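Local atomic coordinates of phytanoyl-CoA dioxygenase (Streptomyces malaysiense, PDB entry 6ZYL), a protein that catalyses the beta-hydroxylation of thioholgamide as a non-heme monooxygenase, probably using bound iron and 2-oxoglutarate like other members of its family. Residues Lys78-Ser84 with Glu264-Asp270; Asp137-Ala143 with Tyr236-Ser242; Pro243-Ser249 with Arg285-Arg289. One frame throughout, in Å; residues are numbered along the deposited sequence.

Overall arrangement
All three contacts are partly buried, with centres about 14 to 17 Å from the centre of the chain, and each runs from inner residues out to the surface. Contact 2 joins the ends of two inner strands of the major sheet and a small two-stranded sheet beside them, through backbone bonds and a CH-pi contact of an arginine chain on a histidine ring. Contacts 1 and 3 instead join loops with the help of helix 273-295, contact 1 around the segment that leads into it and contact 3 on the helix itself. They touch where Glu-264 OE2 bonds to Ser-249 OG. Contact 3 is the richest in salt bridges, while contact 1 mixes one salt bridge with water bridges and proline packing.

Contact 1: residues Lys78-Ser84 with Glu264-Asp270; sequences KIHLVAS and ERRPESD
Two irregular loops, Lys-78 to Ser-84 and Glu-264 to Asp-270, meet beside the major sheet, each leading into a helix. At one end Lys-78 NZ makes a salt bridge of 2.7 Å to Glu-264 OE2, on the syn lone pair of that oxygen, and the two side chains cross at about a right angle. Lys-78 NZ also bonds to Trp-110 O, and Glu-264 OE2 to Ser-249 OG. The other carboxylate oxygen, OE1 of Glu-264, takes a hydrogen bond of 2.6 Å from the oxygen of water 1, which also accepts from Lys-78 NZ and lies in plane at the edge of the His-80 ring, bonded to NE2. Leu-81 packs across the Glu-264 chain: CD1 meets the carboxylate carbon and CD2 comes to 3.5 Å from Arg-265 O. In the middle the Pro-267 ring packs on backbone carbonyls, with CD 3.3 Å from His-80 O and CB equally near Leu-81 O, which water 2 bridges to Arg-265 O. At the far end Ser-84 N, in the first turn of helix 84-90, gives Asp-270 OD1 a nearly straight bond (2.7 Å, 177°) from above the carboxylate plane. The helix dipole would probably stabilise that negative charge. Around all this, Leu-81 and Val-82 lean on helix 273-295, His-80 ND1 bonds to Thr-112 of strand 107-117, and Pro-267 touches Asp-87 of helix 84-90.

Contact 2: residues Asp137-Ala143 with Tyr236-Ser242; sequences DGYQQHA and YITPRVS
The Arg-240 chain crosses one face of the His-142 ring at the ends of strands 143-149 and 229-237, in the major sheet of what is probably a double-stranded beta-helix, the fold expected of the phytanoyl-CoA dioxygenase family. The imidazole is sandwiched. Over one face sits CB of its own neighbour, Gln-141, above the ring centre; over the opposite face comes Arg-240, whose CB makes a CH-pi contact 3.8 Å from the centroid of the His-142 ring and only 19° off its normal. The arginine then bends at chi3 (59°), carrying its guanidinium past the NE2 end of the ring with the two planes 49° apart, so the groups overlap through the aliphatic part of the chain and are not stacked plane on plane. Beside the ring, Thr-238 OG1 comes to 3.3 Å from His-142 CB. With chi1 at 83° this hydroxyl lies back over its own backbone and accepts from Arg-240 N, an ST turn at the start of the type I turn from Thr-238 to Val-241.

Backbone bonds flank this cluster. Asp-137 and Ser-242 form an antiparallel hydrogen-bonded pair in a separate two-stranded sheet, N to O in both directions, the bond from Asp-137 N to Ser-242 O measuring 2.9 Å. In the major sheet Ala-143 faces Ile-237 as a non-hydrogen-bonded pair, with Ala-143 CB 4.0 Å from Ile-237 CG2. Between the two pairings lie the short helix 139-142 on one segment and the type I turn on the other. Tyr-236 packs inward against helix 93-103, its hydroxyl bonded to Val-90 O. Between the pairs His-142 O is closely surrounded: Thr-238 N donates to it at 3.2 Å, and Val-241 CG2 presses in to 3.1 Å from the same oxygen.

Contact 3: residues Pro243-Ser249 with Arg285-Arg289; sequences PTAGEDS and RRQKR
Three arginines of one helix grip a loop here: Arg-285, Arg-286 and Arg-289 of helix 273-295 reach into Pro-243 to Ser-249, the link between strands 242-243 and 249-254. Asp-248 is the hub. Arg-286 holds it side-on, NE and NH2 both donating to Asp-248 OD1 in the guanidinium plane, with NH2 at 3.0 Å and the carboxylate plane turned 87° from it. Ser-249 N adds a third donor to that oxygen from its anti side. Asp-248 OD2 receives Arg-289 NH1 in a weak bond and Trp-110 NE1 as well. An alanine at Asp-248 is likely to leave Arg-286 and Arg-289 without their shared negative charge and the Trp-110 indole N-H without this acceptor, though both arginines keep backbone partners, Trp-110 O and Gly-135 O. Pro-243 CB sits over the centre of the Arg-289 guanidinium, 3.4 Å above its plane, while at the edge NE bonds Ala-245 O at 2.7 Å. Towards the surface, Arg-285 NE meets Glu-247 OE2 at 2.7 Å almost straight (171°). Such a salt-bridge network, one aspartate shared by arginines about a helical turn apart, fastens the C-terminal helix to a loop of the beta core.

Contact 1: residues Lys78-Ser84 with Glu264-Asp270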
loop_
_atom_site.group_PDB
_atom_site.type_symbol
_atom_site.label_atom_id
_atom_site.label_comp_id
_atom_site.label_asym_id
_atom_site.label_seq_id
_atom_site.Cartn_x
_atom_site.Cartn_y
_atom_site.Cartn_z
ATOM N N LYS A 78 5.153 3.615 7.500
ATOM C CA LYS A 78 6.341 4.273 6.966
ATOM C C LYS A 78 7.537 3.325 6.970
ATOM O O LYS A 78 8.648 3.688 7.358
ATOM C CB LYS A 78 6.659 5.535 7.768
ATOM C CG LYS A 78 5.525 6.541 7.856
ATOM C CD LYS A 78 5.393 7.345 6.569
ATOM C CE LYS A 78 4.247 8.342 6.661
ATOM N NZ LYS A 78 4.263 9.327 5.543
ATOM N N ILE A 79 7.322 2.089 6.520
ATOM C CA ILE A 79 8.418 1.124 6.484
ATOM C C ILE A 79 9.577 1.673 5.662
ATOM O O ILE A 79 10.749 1.516 6.025
ATOM C CB ILE A 79 7.931 -0.226 5.927
ATOM C CG1 ILE A 79 6.693 -0.715 6.676
ATOM C CG2 ILE A 79 9.043 -1.269 6.013
ATOM C CD1 ILE A 79 6.023 -1.921 6.028
ATOM N N HIS A 80 9.265 2.340 4.550
ATOM C CA HIS A 80 10.282 2.821 3.626
ATOM C C HIS A 80 11.189 3.888 4.224
ATOM O O HIS A 80 12.208 4.218 3.609
ATOM C CB HIS A 80 9.608 3.377 2.369
ATOM C CG HIS A 80 8.607 4.458 2.646
ATOM N ND1 HIS A 80 7.401 4.215 3.268
ATOM C CD2 HIS A 80 8.632 5.786 2.383
ATOM C CE1 HIS A 80 6.728 5.345 3.380
ATOM N NE2 HIS A 80 7.451 6.314 2.849
ATOM N N LEU A 81 10.850 4.441 5.384
ATOM C CA LEU A 81 11.692 5.455 6.003
ATOM C C LEU A 81 12.775 4.863 6.899
ATOM O O LEU A 81 13.701 5.593 7.277
ATOM C CB LEU A 81 10.836 6.430 6.820
ATOM C CG LEU A 81 9.808 7.268 6.055
ATOM C CD1 LEU A 81 9.187 8.320 6.981
ATOM C CD2 LEU A 81 10.412 7.935 4.832
ATOM N N VAL A 82 12.695 3.581 7.231
ATOM C CA VAL A 82 13.689 2.955 8.109
ATOM C C VAL A 82 14.323 1.709 7.517
ATOM O O VAL A 82 15.419 1.316 7.963
ATOM C CB VAL A 82 13.062 2.625 9.481
ATOM C CG1 VAL A 82 12.703 3.893 10.227
ATOM C CG2 VAL A 82 11.843 1.726 9.307
ATOM N N ALA A 83 13.709 1.040 6.545
ATOM C CA ALA A 83 14.185 -0.245 6.050
ATOM C C ALA A 83 14.674 -0.103 4.615
ATOM O O ALA A 83 13.934 0.370 3.744
ATOM C CB ALA A 83 13.083 -1.304 6.129
ATOM N N SER A 84 15.913 -0.534 4.372
ATOM C CA SER A 84 16.505 -0.373 3.049
ATOM C C SER A 84 15.738 -1.159 1.991
ATOM O O SER A 84 15.600 -0.703 0.850
ATOM C CB SER A 84 17.970 -0.807 3.078
ATOM O OG SER A 84 18.749 0.089 3.853
ATOM N N GLU A 264 9.810 14.124 3.452
ATOM C CA GLU A 264 10.517 13.094 4.191
ATOM C C GLU A 264 11.860 12.830 3.512
ATOM O O GLU A 264 12.188 13.421 2.480
ATOM C CB GLU A 264 9.656 11.831 4.282
ATOM C CG GLU A 264 8.443 12.001 5.197
ATOM C CD GLU A 264 7.368 10.948 4.984
ATOM O OE1 GLU A 264 7.478 10.157 4.024
ATOM O OE2 GLU A 264 6.405 10.915 5.782
ATOM N N ARG A 265 12.652 11.941 4.106
ATOM C CA ARG A 265 13.974 11.620 3.595
ATOM C C ARG A 265 14.145 10.112 3.485
ATOM O O ARG A 265 13.560 9.345 4.254
ATOM C CB ARG A 265 15.087 12.189 4.497
ATOM C CG ARG A 265 14.754 13.514 5.163
ATOM C CD ARG A 265 16.011 14.331 5.435
ATOM N NE ARG A 265 16.737 13.868 6.617
ATOM C CZ ARG A 265 16.530 14.321 7.850
ATOM N NH1 ARG A 265 15.613 15.253 8.076
ATOM N NH2 ARG A 265 17.241 13.839 8.862
ATOM N N ARG A 266 14.968 9.696 2.526
ATOM C CA ARG A 266 15.298 8.285 2.398
ATOM C C ARG A 266 16.272 7.877 3.500
ATOM O O ARG A 266 17.146 8.664 3.876
ATOM C CB ARG A 266 15.925 7.996 1.034
ATOM C CG ARG A 266 15.087 8.414 -0.151
ATOM C CD ARG A 266 15.801 8.079 -1.453
ATOM N NE ARG A 266 15.961 6.638 -1.634
ATOM C CZ ARG A 266 16.361 6.064 -2.765
ATOM N NH1 ARG A 266 16.646 6.808 -3.825
ATOM N NH2 ARG A 266 16.474 4.745 -2.838
ATOM N N PRO A 267 16.166 6.655 4.025
ATOM C CA PRO A 267 17.127 6.207 5.045
ATOM C C PRO A 267 18.499 5.964 4.430
ATOM O O PRO A 267 18.618 5.349 3.368
ATOM C CB PRO A 267 16.506 4.912 5.578
ATOM C CG PRO A 267 15.720 4.376 4.402
ATOM C CD PRO A 267 15.189 5.602 3.677
ATOM N N GLU A 268 19.539 6.456 5.107
ATOM C CA GLU A 268 20.898 6.206 4.640
ATOM C C GLU A 268 21.295 4.749 4.846
ATOM O O GLU A 268 22.048 4.191 4.040
ATOM C CB GLU A 268 21.882 7.129 5.359
ATOM C CG GLU A 268 21.629 8.608 5.128
ATOM C CD GLU A 268 21.921 9.034 3.702
ATOM O OE1 GLU A 268 22.870 8.490 3.100
ATOM O OE2 GLU A 268 21.201 9.913 3.184
ATOM N N SER A 269 20.805 4.124 5.913
ATOM C CA SER A 269 21.061 2.715 6.175
ATOM C C SER A 269 19.971 2.201 7.102
ATOM O O SER A 269 19.248 2.979 7.730
ATOM C CB SER A 269 22.447 2.495 6.789
ATOM O OG SER A 269 22.616 3.267 7.964
ATOM N N ASP A 270 19.864 0.877 7.180
ATOM C CA ASP A 270 18.839 0.249 8.004
ATOM C C ASP A 270 18.912 0.754 9.438
ATOM O O ASP A 270 19.959 0.672 10.085
ATOM C CB ASP A 270 19.003 -1.272 7.972
ATOM C CG ASP A 270 18.494 -1.890 6.685
ATOM O OD1 ASP A 270 17.284 -1.765 6.400
ATOM O OD2 ASP A 270 19.304 -2.504 5.958
HETATM O O HOH W 1 5.743 8.517 3.088
HETATM O O HOH W 2 14.164 8.227 6.716
HETATM O O HOH W 3 19.032 2.572 2.730
HETATM O O HOH W 4 21.481 -0.738 5.361
#

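Contact 2: residues Asp137-Ala143 with Tyr236-Ser242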
loop_
_atom_site.group_PDB
_atom_site.type_symbol
_atom_site.label_atom_id
_atom_site.label_comp_id
_atom_site.label_asym_id
_atom_site.label_seq_id
_atom_site.Cartn_x
_atom_site.Cartn_y
_atom_site.Cartn_z
ATOM N N ASP A 137 -8.002 14.010 0.029
ATOM C CA ASP A 137 -8.886 14.699 -0.903
ATOM C C ASP A 137 -8.144 14.825 -2.224
ATOM O O ASP A 137 -7.107 15.493 -2.293
ATOM C CB ASP A 137 -9.284 16.072 -0.358
ATOM C CG ASP A 137 -10.222 16.830 -1.285
ATOM O OD1 ASP A 137 -10.756 16.236 -2.248
ATOM O OD2 ASP A 137 -10.431 18.036 -1.036
ATOM N N GLY A 138 -8.654 14.158 -3.258
ATOM C CA GLY A 138 -8.004 14.131 -4.553
ATOM C C GLY A 138 -7.459 12.783 -4.961
ATOM O O GLY A 138 -6.849 12.681 -6.033
ATOM N N TYR A 139 -7.639 11.747 -4.141
ATOM C CA TYR A 139 -7.292 10.395 -4.558
ATOM C C TYR A 139 -8.119 9.949 -5.754
ATOM O O TYR A 139 -7.732 9.003 -6.451
ATOM C CB TYR A 139 -7.505 9.423 -3.399
ATOM C CG TYR A 139 -8.952 9.333 -2.963
ATOM C CD1 TYR A 139 -9.836 8.466 -3.591
ATOM C CD2 TYR A 139 -9.438 10.129 -1.933
ATOM C CE1 TYR A 139 -11.160 8.389 -3.203
ATOM C CE2 TYR A 139 -10.760 10.057 -1.536
ATOM C CZ TYR A 139 -11.616 9.185 -2.175
ATOM O OH TYR A 139 -12.933 9.107 -1.787
ATOM N N GLN A 140 -9.259 10.600 -5.994
ATOM C CA GLN A 140 -10.145 10.186 -7.073
ATOM C C GLN A 140 -9.417 10.178 -8.411
ATOM O O GLN A 140 -9.608 9.266 -9.224
ATOM C CB GLN A 140 -11.362 11.108 -7.115
ATOM C CG GLN A 140 -12.263 10.992 -5.887
ATOM C CD GLN A 140 -11.816 11.871 -4.725
ATOM O OE1 GLN A 140 -10.673 12.323 -4.671
ATOM N NE2 GLN A 140 -12.721 12.105 -3.784
ATOM N N GLN A 141 -8.563 11.174 -8.650
ATOM C CA GLN A 141 -7.814 11.257 -9.890
ATOM C C GLN A 141 -6.307 11.145 -9.715
ATOM O O GLN A 141 -5.607 10.927 -10.711
ATOM C CB GLN A 141 -8.113 12.585 -10.608
ATOM C CG GLN A 141 -9.531 12.721 -11.131
ATOM C CD GLN A 141 -9.878 11.659 -12.154
ATOM O OE1 GLN A 141 -9.062 11.312 -13.008
ATOM N NE2 GLN A 141 -11.094 11.135 -12.070
ATOM N N HIS A 142 -5.783 11.274 -8.494
ATOM C CA HIS A 142 -4.362 11.541 -8.309
ATOM C C HIS A 142 -3.719 10.624 -7.274
ATOM O O HIS A 142 -2.747 11.011 -6.616
ATOM C CB HIS A 142 -4.147 13.003 -7.915
ATOM C CG HIS A 142 -4.788 13.979 -8.853
ATOM N ND1 HIS A 142 -4.402 14.103 -10.170
ATOM C CD2 HIS A 142 -5.793 14.868 -8.670
ATOM C CE1 HIS A 142 -5.137 15.031 -10.756
ATOM N NE2 HIS A 142 -5.987 15.512 -9.868
ATOM N N ALA A 143 -4.222 9.402 -7.130
ATOM C CA ALA A 143 -3.609 8.457 -6.210
ATOM C C ALA A 143 -3.814 7.038 -6.719
ATOM O O ALA A 143 -4.740 6.754 -7.481
ATOM C CB ALA A 143 -4.177 8.596 -4.793
ATOM N N TYR A 236 0.915 5.828 -3.701
ATOM C CA TYR A 236 1.497 6.910 -4.478
ATOM C C TYR A 236 0.455 8.003 -4.678
ATOM O O TYR A 236 -0.718 7.717 -4.936
ATOM C CB TYR A 236 2.000 6.408 -5.833
ATOM C CG TYR A 236 3.240 5.544 -5.738
ATOM C CD1 TYR A 236 4.506 6.113 -5.715
ATOM C CD2 TYR A 236 3.141 4.161 -5.665
ATOM C CE1 TYR A 236 5.644 5.325 -5.625
ATOM C CE2 TYR A 236 4.271 3.365 -5.575
ATOM C CZ TYR A 236 5.519 3.953 -5.556
ATOM O OH TYR A 236 6.644 3.165 -5.466
ATOM N N ILE A 237 0.892 9.254 -4.543
ATOM C CA ILE A 237 0.034 10.414 -4.738
ATOM C C ILE A 237 0.799 11.439 -5.564
ATOM O O ILE A 237 2.023 11.377 -5.694
ATOM C CB ILE A 237 -0.419 11.052 -3.403
ATOM C CG1 ILE A 237 0.793 11.574 -2.625
ATOM C CG2 ILE A 237 -1.200 10.058 -2.564
ATOM C CD1 ILE A 237 0.436 12.374 -1.378
ATOM N N THR A 238 0.062 12.386 -6.120
ATOM C CA THR A 238 0.629 13.582 -6.720
ATOM C C THR A 238 0.437 14.766 -5.786
ATOM O O THR A 238 -0.312 14.692 -4.807
ATOM C CB THR A 238 -0.033 13.870 -8.069
ATOM O OG1 THR A 238 -1.267 14.566 -7.853
ATOM C CG2 THR A 238 -0.290 12.584 -8.836
ATOM N N PRO A 239 1.098 15.894 -6.064
ATOM C CA PRO A 239 0.899 17.088 -5.223
ATOM C C PRO A 239 -0.508 17.665 -5.295
ATOM O O PRO A 239 -0.804 18.615 -4.559
ATOM C CB PRO A 239 1.936 18.087 -5.763
ATOM C CG PRO A 239 2.923 17.255 -6.552
ATOM C CD PRO A 239 2.125 16.100 -7.101
ATOM N N ARG A 240 -1.378 17.138 -6.158
ATOM C CA ARG A 240 -2.768 17.570 -6.187
ATOM C C ARG A 240 -3.618 16.875 -5.132
ATOM O O ARG A 240 -4.768 17.274 -4.923
ATOM C CB ARG A 240 -3.368 17.329 -7.576
ATOM C CG ARG A 240 -2.774 18.216 -8.662
ATOM C CD ARG A 240 -3.626 18.215 -9.930
ATOM N NE ARG A 240 -4.993 18.669 -9.683
ATOM C CZ ARG A 240 -5.455 19.875 -9.993
ATOM N NH1 ARG A 240 -4.664 20.768 -10.574
ATOM N NH2 ARG A 240 -6.715 20.190 -9.725
ATOM N N VAL A 241 -3.089 15.847 -4.474
ATOM C CA VAL A 241 -3.751 15.256 -3.318
ATOM C C VAL A 241 -3.448 16.117 -2.101
ATOM O O VAL A 241 -2.318 16.584 -1.919
ATOM C CB VAL A 241 -3.288 13.804 -3.107
ATOM C CG1 VAL A 241 -3.972 13.203 -1.884
ATOM C CG2 VAL A 241 -3.567 12.967 -4.349
ATOM N N SER A 242 -4.455 16.340 -1.264
ATOM C CA SER A 242 -4.279 17.135 -0.062
ATOM C C SER A 242 -4.939 16.441 1.125
ATOM O O SER A 242 -5.968 15.780 0.965
ATOM C CB SER A 242 -4.878 18.539 -0.229
ATOM O OG SER A 242 -6.290 18.487 -0.307
#

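Contact 3: residues Pro243-Ser249 with Arg285-Arg289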
loop_
_atom_site.group_PDB
_atom_site.type_symbol
_atom_site.label_atom_id
_atom_site.label_comp_id
_atom_site.label_asym_id
_atom_site.label_seq_id
_atom_site.Cartn_x
_atom_site.Cartn_y
_atom_site.Cartn_z
ATOM N N PRO A 243 -4.356 16.568 2.315
ATOM C CA PRO A 243 -5.013 16.001 3.503
ATOM C C PRO A 243 -6.296 16.748 3.832
ATOM O O PRO A 243 -6.358 17.978 3.765
ATOM C CB PRO A 243 -3.965 16.166 4.612
ATOM C CG PRO A 243 -3.046 17.246 4.131
ATOM C CD PRO A 243 -3.048 17.174 2.626
ATOM N N THR A 244 -7.333 15.983 4.181
ATOM C CA THR A 244 -8.599 16.592 4.571
ATOM C C THR A 244 -8.414 17.511 5.772
ATOM O O THR A 244 -9.063 18.558 5.872
ATOM C CB THR A 244 -9.626 15.507 4.891
ATOM O OG1 THR A 244 -9.068 14.596 5.849
ATOM C CG2 THR A 244 -10.012 14.745 3.634
ATOM N N ALA A 245 -7.534 17.131 6.694
ATOM C CA ALA A 245 -7.258 17.933 7.874
ATOM C C ALA A 245 -5.956 17.446 8.489
ATOM O O ALA A 245 -5.620 16.260 8.410
ATOM C CB ALA A 245 -8.396 17.847 8.897
ATOM N N GLY A 246 -5.225 18.375 9.090
ATOM C CA GLY A 246 -4.048 18.038 9.859
ATOM C C GLY A 246 -2.768 18.055 9.038
ATOM O O GLY A 246 -2.767 17.927 7.816
ATOM N N GLU A 247 -1.660 18.217 9.752
ATOM C CA GLU A 247 -0.336 18.174 9.149
ATOM C C GLU A 247 -0.022 16.766 8.656
ATOM O O GLU A 247 -0.305 15.775 9.335
ATOM C CB GLU A 247 0.689 18.637 10.183
ATOM C CG GLU A 247 2.137 18.542 9.792
ATOM C CD GLU A 247 3.047 18.839 10.973
ATOM O OE1 GLU A 247 3.138 20.021 11.376
ATOM O OE2 GLU A 247 3.658 17.890 11.510
ATOM N N ASP A 248 0.555 16.683 7.457
ATOM C CA ASP A 248 0.864 15.408 6.826
ATOM C C ASP A 248 2.230 15.496 6.159
ATOM O O ASP A 248 2.744 16.585 5.892
ATOM C CB ASP A 248 -0.205 15.016 5.793
ATOM C CG ASP A 248 -0.367 13.508 5.650
ATOM O OD1 ASP A 248 0.476 12.754 6.181
ATOM O OD2 ASP A 248 -1.342 13.075 4.999
ATOM N N SER A 249 2.817 14.329 5.890
ATOM C CA SER A 249 4.123 14.257 5.251
ATOM C C SER A 249 4.156 13.091 4.271
ATOM O O SER A 249 3.342 12.167 4.337
ATOM C CB SER A 249 5.252 14.119 6.286
ATOM O OG SER A 249 5.082 12.970 7.094
ATOM N N ARG A 285 2.953 11.865 13.295
ATOM C CA ARG A 285 2.152 12.783 12.491
ATOM C C ARG A 285 1.015 12.051 11.794
ATOM O O ARG A 285 -0.135 12.507 11.805
ATOM C CB ARG A 285 3.059 13.477 11.474
ATOM C CG ARG A 285 2.379 14.439 10.524
ATOM C CD ARG A 285 3.407 15.011 9.536
ATOM N NE ARG A 285 4.494 15.698 10.231
ATOM C CZ ARG A 285 5.771 15.329 10.197
ATOM N NH1 ARG A 285 6.153 14.275 9.488
ATOM N NH2 ARG A 285 6.674 16.022 10.876
ATOM N N ARG A 286 1.315 10.903 11.184
ATOM C CA ARG A 286 0.291 10.187 10.433
ATOM C C ARG A 286 -0.782 9.623 11.355
ATOM O O ARG A 286 -1.977 9.734 11.063
ATOM C CB ARG A 286 0.927 9.064 9.613
ATOM C CG ARG A 286 -0.080 8.186 8.885
ATOM C CD ARG A 286 -0.933 8.995 7.913
ATOM N NE ARG A 286 -0.110 9.774 6.991
ATOM C CZ ARG A 286 0.555 9.258 5.962
ATOM N NH1 ARG A 286 0.490 7.957 5.713
ATOM N NH2 ARG A 286 1.283 10.045 5.180
ATOM N N GLN A 287 -0.379 9.003 12.465
ATOM C CA GLN A 287 -1.363 8.391 13.351
ATOM C C GLN A 287 -2.264 9.436 13.996
ATOM O O GLN A 287 -3.431 9.149 14.284
ATOM C CB GLN A 287 -0.657 7.548 14.413
ATOM C CG GLN A 287 0.079 6.336 13.837
ATOM C CD GLN A 287 -0.765 5.534 12.853
ATOM O OE1 GLN A 287 -0.490 5.513 11.651
ATOM N NE2 GLN A 287 -1.802 4.878 13.358
ATOM N N LYS A 288 -1.755 10.649 14.225
ATOM C CA LYS A 288 -2.634 11.735 14.643
ATOM C C LYS A 288 -3.729 11.964 13.610
ATOM O O LYS A 288 -4.903 12.128 13.961
ATOM C CB LYS A 288 -1.832 13.018 14.858
ATOM C CG LYS A 288 -1.083 13.089 16.179
ATOM C CD LYS A 288 -0.189 14.325 16.222
ATOM C CE LYS A 288 0.562 14.433 17.538
ATOM N NZ LYS A 288 1.581 15.521 17.507
ATOM N N ARG A 289 -3.357 11.972 12.326
ATOM C CA ARG A 289 -4.341 12.113 11.259
ATOM C C ARG A 289 -5.331 10.955 11.275
ATOM O O ARG A 289 -6.550 11.164 11.259
ATOM C CB ARG A 289 -3.635 12.182 9.902
ATOM C CG ARG A 289 -2.748 13.397 9.681
ATOM C CD ARG A 289 -2.752 13.809 8.198
ATOM N NE ARG A 289 -4.109 14.116 7.758
ATOM C CZ ARG A 289 -4.729 13.522 6.744
ATOM N NH1 ARG A 289 -4.111 12.596 6.023
ATOM N NH2 ARG A 289 -5.974 13.866 6.447
HETATM O O HOH W 5 -7.174 13.782 9.644
HETATM O O HOH W 6 -0.878 15.250 11.890
#